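Local coordinates for Rho GTPase-activating protein 5 (Homo sapiens, PDB 5U4V) that probably acts as a GTPase-activating protein for Rho-family GTPases and carries a pseudoGTPase domain, pG1, with a G-domain fold, at residues 25-30 and 45-50; 82-87 and 132-137. All blocks are in the same frame, centred on the assembly; numbering follows the deposited sequence.

Contact 1 of 2, residues 25-30 and 45-50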
loop_
_atom_site.group_PDB
_atom_site.type_symbol
_atom_site.label_atom_id
_atom_site.label_comp_id
_atom_site.label_asym_id
_atom_site.label_seq_id
_atom_site.Cartn_x
_atom_site.Cartn_y
_atom_site.Cartn_z
ATOM N N ASN A 25 8.095 6.674 -6.611
ATOM C CA ASN A 25 8.704 7.926 -7.053
ATOM C C ASN A 25 8.014 9.155 -6.478
ATOM O O ASN A 25 8.704 10.120 -6.001
ATOM C CB ASN A 25 8.717 8.045 -8.554
ATOM C CG ASN A 25 9.569 6.984 -9.221
ATOM O OD1 ASN A 25 10.448 6.382 -8.610
ATOM N ND2 ASN A 25 9.347 6.797 -10.488
ATOM N N GLU A 26 6.686 9.153 -6.562
ATOM C CA GLU A 26 5.862 10.253 -6.080
ATOM C C GLU A 26 6.167 10.582 -4.646
ATOM O O GLU A 26 6.325 11.746 -4.298
ATOM C CB GLU A 26 4.393 9.901 -6.181
ATOM C CG GLU A 26 3.470 10.951 -5.624
ATOM C CD GLU A 26 2.854 11.783 -6.724
ATOM O OE1 GLU A 26 2.546 12.959 -6.475
ATOM O OE2 GLU A 26 2.693 11.262 -7.837
ATOM N N ILE A 27 6.265 9.546 -3.829
ATOM C CA ILE A 27 6.537 9.677 -2.423
ATOM C C ILE A 27 7.978 10.169 -2.141
ATOM O O ILE A 27 8.174 11.035 -1.288
ATOM C CB ILE A 27 6.253 8.378 -1.646
ATOM C CG1 ILE A 27 4.789 7.937 -1.775
ATOM C CG2 ILE A 27 6.584 8.558 -0.168
ATOM C CD1 ILE A 27 4.382 6.767 -0.876
ATOM N N ARG A 28 8.967 9.618 -2.832
ATOM C CA ARG A 28 10.367 10.029 -2.640
ATOM C C ARG A 28 10.660 11.492 -2.932
ATOM O O ARG A 28 11.562 12.055 -2.322
ATOM C CB ARG A 28 11.325 9.149 -3.454
ATOM C CG ARG A 28 11.630 7.796 -2.811
ATOM C CD ARG A 28 12.238 6.901 -3.832
ATOM N NE ARG A 28 12.237 5.495 -3.441
ATOM C CZ ARG A 28 12.655 4.501 -4.225
ATOM N NH1 ARG A 28 13.142 4.727 -5.429
ATOM N NH2 ARG A 28 12.613 3.269 -3.774
ATOM N N THR A 29 9.894 12.118 -3.843
ATOM C CA THR A 29 10.118 13.518 -4.155
ATOM C C THR A 29 9.797 14.416 -2.934
ATOM O O THR A 29 10.081 15.616 -2.950
ATOM C CB THR A 29 9.275 14.040 -5.330
ATOM O OG1 THR A 29 7.885 13.927 -5.014
ATOM C CG2 THR A 29 9.589 13.348 -6.581
ATOM N N GLN A 30 9.179 13.821 -1.907
ATOM C CA GLN A 30 8.764 14.573 -0.731
ATOM C C GLN A 30 9.703 14.316 0.431
ATOM O O GLN A 30 9.493 14.866 1.483
ATOM C CB GLN A 30 7.311 14.255 -0.345
ATOM C CG GLN A 30 6.288 14.538 -1.440
ATOM C CD GLN A 30 6.337 15.976 -1.947
ATOM O OE1 GLN A 30 6.151 16.937 -1.190
ATOM N NE2 GLN A 30 6.557 16.126 -3.239
ATOM N N LEU A 45 11.281 6.087 5.895
ATOM C CA LEU A 45 10.626 5.030 5.143
ATOM C C LEU A 45 11.552 4.510 4.055
ATOM O O LEU A 45 12.234 5.271 3.364
ATOM C CB LEU A 45 9.342 5.559 4.524
ATOM C CG LEU A 45 8.345 6.030 5.595
ATOM C CD1 LEU A 45 7.157 6.722 4.986
ATOM C CD2 LEU A 45 7.893 4.826 6.429
ATOM N N ASP A 46 11.574 3.198 3.909
ATOM C CA ASP A 46 12.221 2.578 2.767
ATOM C C ASP A 46 11.162 2.000 1.876
ATOM O O ASP A 46 10.676 0.903 2.098
ATOM C CB ASP A 46 13.218 1.487 3.216
ATOM C CG ASP A 46 14.459 2.052 3.873
ATOM O OD1 ASP A 46 14.696 3.280 3.861
ATOM O OD2 ASP A 46 15.231 1.247 4.429
ATOM N N LEU A 47 10.845 2.717 0.813
ATOM C CA LEU A 47 9.847 2.264 -0.136
ATOM C C LEU A 47 10.442 1.339 -1.164
ATOM O O LEU A 47 11.284 1.721 -1.977
ATOM C CB LEU A 47 9.152 3.443 -0.807
ATOM C CG LEU A 47 8.412 4.246 0.273
ATOM C CD1 LEU A 47 7.872 5.544 -0.297
ATOM C CD2 LEU A 47 7.325 3.460 1.010
ATOM N N ARG A 48 9.981 0.101 -1.132
ATOM C CA ARG A 48 10.476 -0.913 -2.032
ATOM C C ARG A 48 9.369 -1.410 -2.933
ATOM O O ARG A 48 8.603 -2.285 -2.537
ATOM C CB ARG A 48 11.007 -2.078 -1.219
ATOM C CG ARG A 48 12.222 -1.770 -0.382
ATOM C CD ARG A 48 12.738 -3.024 0.289
ATOM N NE ARG A 48 13.883 -2.710 1.119
ATOM C CZ ARG A 48 14.475 -3.569 1.955
ATOM N NH1 ARG A 48 14.052 -4.826 2.074
ATOM N NH2 ARG A 48 15.515 -3.173 2.680
ATOM N N PRO A 49 9.299 -0.917 -4.170
ATOM C CA PRO A 49 8.336 -1.490 -5.136
ATOM C C PRO A 49 8.767 -2.870 -5.562
ATOM O O PRO A 49 9.948 -3.120 -5.679
ATOM C CB PRO A 49 8.386 -0.531 -6.336
ATOM C CG PRO A 49 9.154 0.628 -5.886
ATOM C CD PRO A 49 10.046 0.200 -4.755
ATOM N N VAL A 50 7.811 -3.755 -5.775
ATOM C CA VAL A 50 8.092 -5.166 -6.002
ATOM C C VAL A 50 7.300 -5.744 -7.159
ATOM O O VAL A 50 6.183 -5.316 -7.440
ATOM C CB VAL A 50 7.757 -6.002 -4.753
ATOM C CG1 VAL A 50 8.742 -5.727 -3.625
ATOM C CG2 VAL A 50 6.334 -5.749 -4.294
#
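Arg28 NH2 donates a hydrogen bond to the main-chain carbonyl oxygen of Leu47, at 2.7 Å, the one hydrogen bond between segments 25-30 and 45-50. The donor lies nearly in line with the C=O bond (161° at the oxygen) and the carbonyl oxygen sits at the edge of the guanidinium, close to its plane, although the bond is bent at the hydrogen, 137°. With its chain extended from CG to NE, Arg28 spans the gap between helix and strand; Pro49 CD approaches Arg28 NH2 at 4.1 Å, obliquely to the guanidinium group.

Toward the interior from this bond the contact is apolar. Leu47 CD1 lies against the branched end of Ile27, 3.7 Å from Ile27 CD1 and with Ile27 CG2 against the same methyl, and the two side chains cross at about a right angle. Ile27 CG2 is placed anti to the backbone N (CG1 at chi1 -60°), from where both branches meet the same leucine methyl. Ile27 also rests on Ile159 of helix 156-173, and Leu47 on Leu11 of the adjacent strand. Packing of the first helix on a sheet strand in this way belongs to the Ras-like G-domain fold.

Contact 2 of 2, residues 82-87 and 132-137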
loop_
_atom_site.group_PDB
_atom_site.type_symbol
_atom_site.label_atom_id
_atom_site.label_comp_id
_atom_site.label_asym_id
_atom_site.label_seq_id
_atom_site.Cartn_x
_atom_site.Cartn_y
_atom_site.Cartn_z
ATOM N N SER A 82 -6.668 -7.791 -9.861
ATOM C CA SER A 82 -6.528 -9.259 -9.881
ATOM C C SER A 82 -5.113 -9.714 -9.564
ATOM O O SER A 82 -4.938 -10.638 -8.774
ATOM C CB SER A 82 -6.964 -9.830 -11.241
ATOM O OG SER A 82 -6.199 -9.272 -12.292
ATOM N N PHE A 83 -4.119 -9.074 -10.190
ATOM C CA PHE A 83 -2.710 -9.287 -9.869
ATOM C C PHE A 83 -2.477 -9.189 -8.355
ATOM O O PHE A 83 -1.825 -10.028 -7.789
ATOM C CB PHE A 83 -1.855 -8.272 -10.651
ATOM C CG PHE A 83 -0.426 -8.212 -10.219
ATOM C CD1 PHE A 83 -0.027 -7.368 -9.181
ATOM C CD2 PHE A 83 0.527 -9.002 -10.844
ATOM C CE1 PHE A 83 1.294 -7.323 -8.758
ATOM C CE2 PHE A 83 1.859 -8.981 -10.424
ATOM C CZ PHE A 83 2.243 -8.138 -9.377
ATOM N N ILE A 84 -3.016 -8.156 -7.720
ATOM C CA ILE A 84 -2.929 -7.964 -6.288
ATOM C C ILE A 84 -3.593 -9.111 -5.533
ATOM O O ILE A 84 -2.989 -9.693 -4.614
ATOM C CB ILE A 84 -3.607 -6.654 -5.837
ATOM C CG1 ILE A 84 -2.791 -5.426 -6.267
ATOM C CG2 ILE A 84 -3.790 -6.641 -4.331
ATOM C CD1 ILE A 84 -3.481 -4.147 -5.862
ATOM N N GLY A 85 -4.846 -9.402 -5.906
ATOM C CA GLY A 85 -5.558 -10.559 -5.350
ATOM C C GLY A 85 -4.717 -11.809 -5.547
ATOM O O GLY A 85 -4.314 -12.499 -4.585
ATOM N N GLU A 86 -4.387 -12.037 -6.813
ATOM C CA GLU A 86 -3.649 -13.198 -7.217
ATOM C C GLU A 86 -2.327 -13.260 -6.489
ATOM O O GLU A 86 -1.882 -14.332 -6.118
ATOM C CB GLU A 86 -3.450 -13.201 -8.746
ATOM C CG GLU A 86 -2.579 -14.318 -9.305
ATOM C CD GLU A 86 -2.905 -14.647 -10.755
ATOM O OE1 GLU A 86 -4.110 -14.646 -11.089
ATOM O OE2 GLU A 86 -1.965 -14.929 -11.545
ATOM N N PHE A 87 -1.695 -12.114 -6.282
ATOM C CA PHE A 87 -0.418 -12.145 -5.622
ATOM C C PHE A 87 -0.549 -12.392 -4.141
ATOM O O PHE A 87 0.251 -13.102 -3.568
ATOM C CB PHE A 87 0.387 -10.889 -5.863
ATOM C CG PHE A 87 1.806 -11.027 -5.440
ATOM C CD1 PHE A 87 2.181 -10.804 -4.116
ATOM C CD2 PHE A 87 2.773 -11.430 -6.358
ATOM C CE1 PHE A 87 3.510 -10.979 -3.708
ATOM C CE2 PHE A 87 4.108 -11.597 -5.965
ATOM C CZ PHE A 87 4.478 -11.343 -4.639
ATOM N N GLN A 132 -12.937 -3.086 -2.074
ATOM C CA GLN A 132 -13.444 -3.035 -0.715
ATOM C C GLN A 132 -13.732 -4.415 -0.133
ATOM O O GLN A 132 -13.612 -4.614 1.062
ATOM C CB GLN A 132 -14.680 -2.139 -0.649
ATOM C CG GLN A 132 -15.141 -1.822 0.760
ATOM C CD GLN A 132 -14.067 -1.130 1.585
ATOM O OE1 GLN A 132 -13.562 -0.075 1.224
ATOM N NE2 GLN A 132 -13.705 -1.743 2.683
ATOM N N GLN A 133 -14.110 -5.369 -0.977
ATOM C CA GLN A 133 -14.267 -6.742 -0.515
ATOM C C GLN A 133 -12.905 -7.395 -0.293
ATOM O O GLN A 133 -12.715 -8.172 0.655
ATOM C CB GLN A 133 -15.106 -7.557 -1.478
ATOM C CG GLN A 133 -16.593 -7.231 -1.429
ATOM C CD GLN A 133 -17.457 -8.285 -2.128
ATOM O OE1 GLN A 133 -17.016 -8.935 -3.077
ATOM N NE2 GLN A 133 -18.701 -8.452 -1.664
ATOM N N LEU A 134 -11.949 -7.051 -1.150
ATOM C CA LEU A 134 -10.597 -7.513 -0.932
ATOM C C LEU A 134 -10.096 -6.926 0.389
ATOM O O LEU A 134 -9.565 -7.658 1.230
ATOM C CB LEU A 134 -9.677 -7.167 -2.105
ATOM C CG LEU A 134 -8.213 -7.602 -1.890
ATOM C CD1 LEU A 134 -8.149 -9.091 -1.547
ATOM C CD2 LEU A 134 -7.275 -7.288 -3.063
ATOM N N ALA A 135 -10.296 -5.623 0.571
ATOM C CA ALA A 135 -9.879 -4.944 1.814
ATOM C C ALA A 135 -10.530 -5.580 3.028
ATOM O O ALA A 135 -9.871 -5.818 4.046
ATOM C CB ALA A 135 -10.234 -3.470 1.751
ATOM N N ASN A 136 -11.818 -5.876 2.903
ATOM C CA ASN A 136 -12.551 -6.530 3.981
ATOM C C ASN A 136 -11.957 -7.891 4.346
ATOM O O ASN A 136 -11.793 -8.195 5.525
ATOM C CB ASN A 136 -14.011 -6.688 3.635
ATOM C CG ASN A 136 -14.813 -7.185 4.806
ATOM O OD1 ASN A 136 -14.800 -6.599 5.909
ATOM N ND2 ASN A 136 -15.519 -8.283 4.587
ATOM N N LYS A 137 -11.617 -8.684 3.328
ATOM C CA LYS A 137 -11.037 -10.000 3.553
ATOM C C LYS A 137 -9.717 -9.871 4.324
ATOM O O LYS A 137 -9.440 -10.652 5.215
ATOM C CB LYS A 137 -10.860 -10.753 2.235
ATOM C CG LYS A 137 -10.154 -12.117 2.357
ATOM C CD LYS A 137 -10.935 -13.285 1.732
ATOM C CE LYS A 137 -9.984 -14.266 1.029
ATOM N NZ LYS A 137 -10.618 -15.570 0.667
#
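Two helices of the G-domain fold, 78-96 and 124-138, meet side by side on one face of the central sheet, and the segments 82-87 and 132-137 form a small apolar part of that interface. Leu134 carries the contact. Its CD2 methyl projects between the helices and approaches Ile84 CG2 at 3.8 Å, methyl against methyl, the two side chains lying oblique to each other. The same methyl stands 4.3 Å from Gly85 N, so it reaches the backbone of the opposing helix as well as a side chain.

Leu134 has CG anti to its own main-chain nitrogen (chi1 178°), which extends the side chain from its helix, and CD2 is the branch that arrives at Ile84 and Gly85. On the facing helix, CG2 is the branch of Ile84 that meets Leu134, and the backbone of Gly85 borders the same leucine methyl. The nearest pair of CA atoms across the two segments is that of Gly85 and Leu134, 7.4 Å apart. No hydrogen bond or salt bridge crosses between the segments, and the buried surface is small, 82 Å² in all, so this is modest van der Waals packing.

Away from this interface, Phe83 and Phe87 take helix 78-96 to loop residues Lys16, Asp51 and Ala52. Below the pair lies the sheet: the side chains of Ile84 and Leu134 both touch Leu111 of strand 109-114, and that of Ile84 also reaches Cys73 and Phe75 of strand 69-75. Ala135, next to Leu134, packs on Leu111 and on Phe142 of strand 142-145, so that the two helices together rest on three neighbouring strands.

The two contacts lie on opposite sides of the centre of the chain, their centres about 22 Å apart and their nearest atoms about 5 Å apart without touching. They follow one another along the sequence: contact 1 is complete at residue 50, before contact 2 opens at residue 82. The six-stranded mixed sheet unites them. Contact 1 joins helix 19-28 to strand 41-50, beside helix 156-173, whereas contact 2 pairs helices 78-96 and 124-138 above strands 69-75 and 109-114. Together they represent the two helical layers that sandwich the sheet in a Ras-like G domain, consistent with this pseudoGTPase retaining the GTPase architecture.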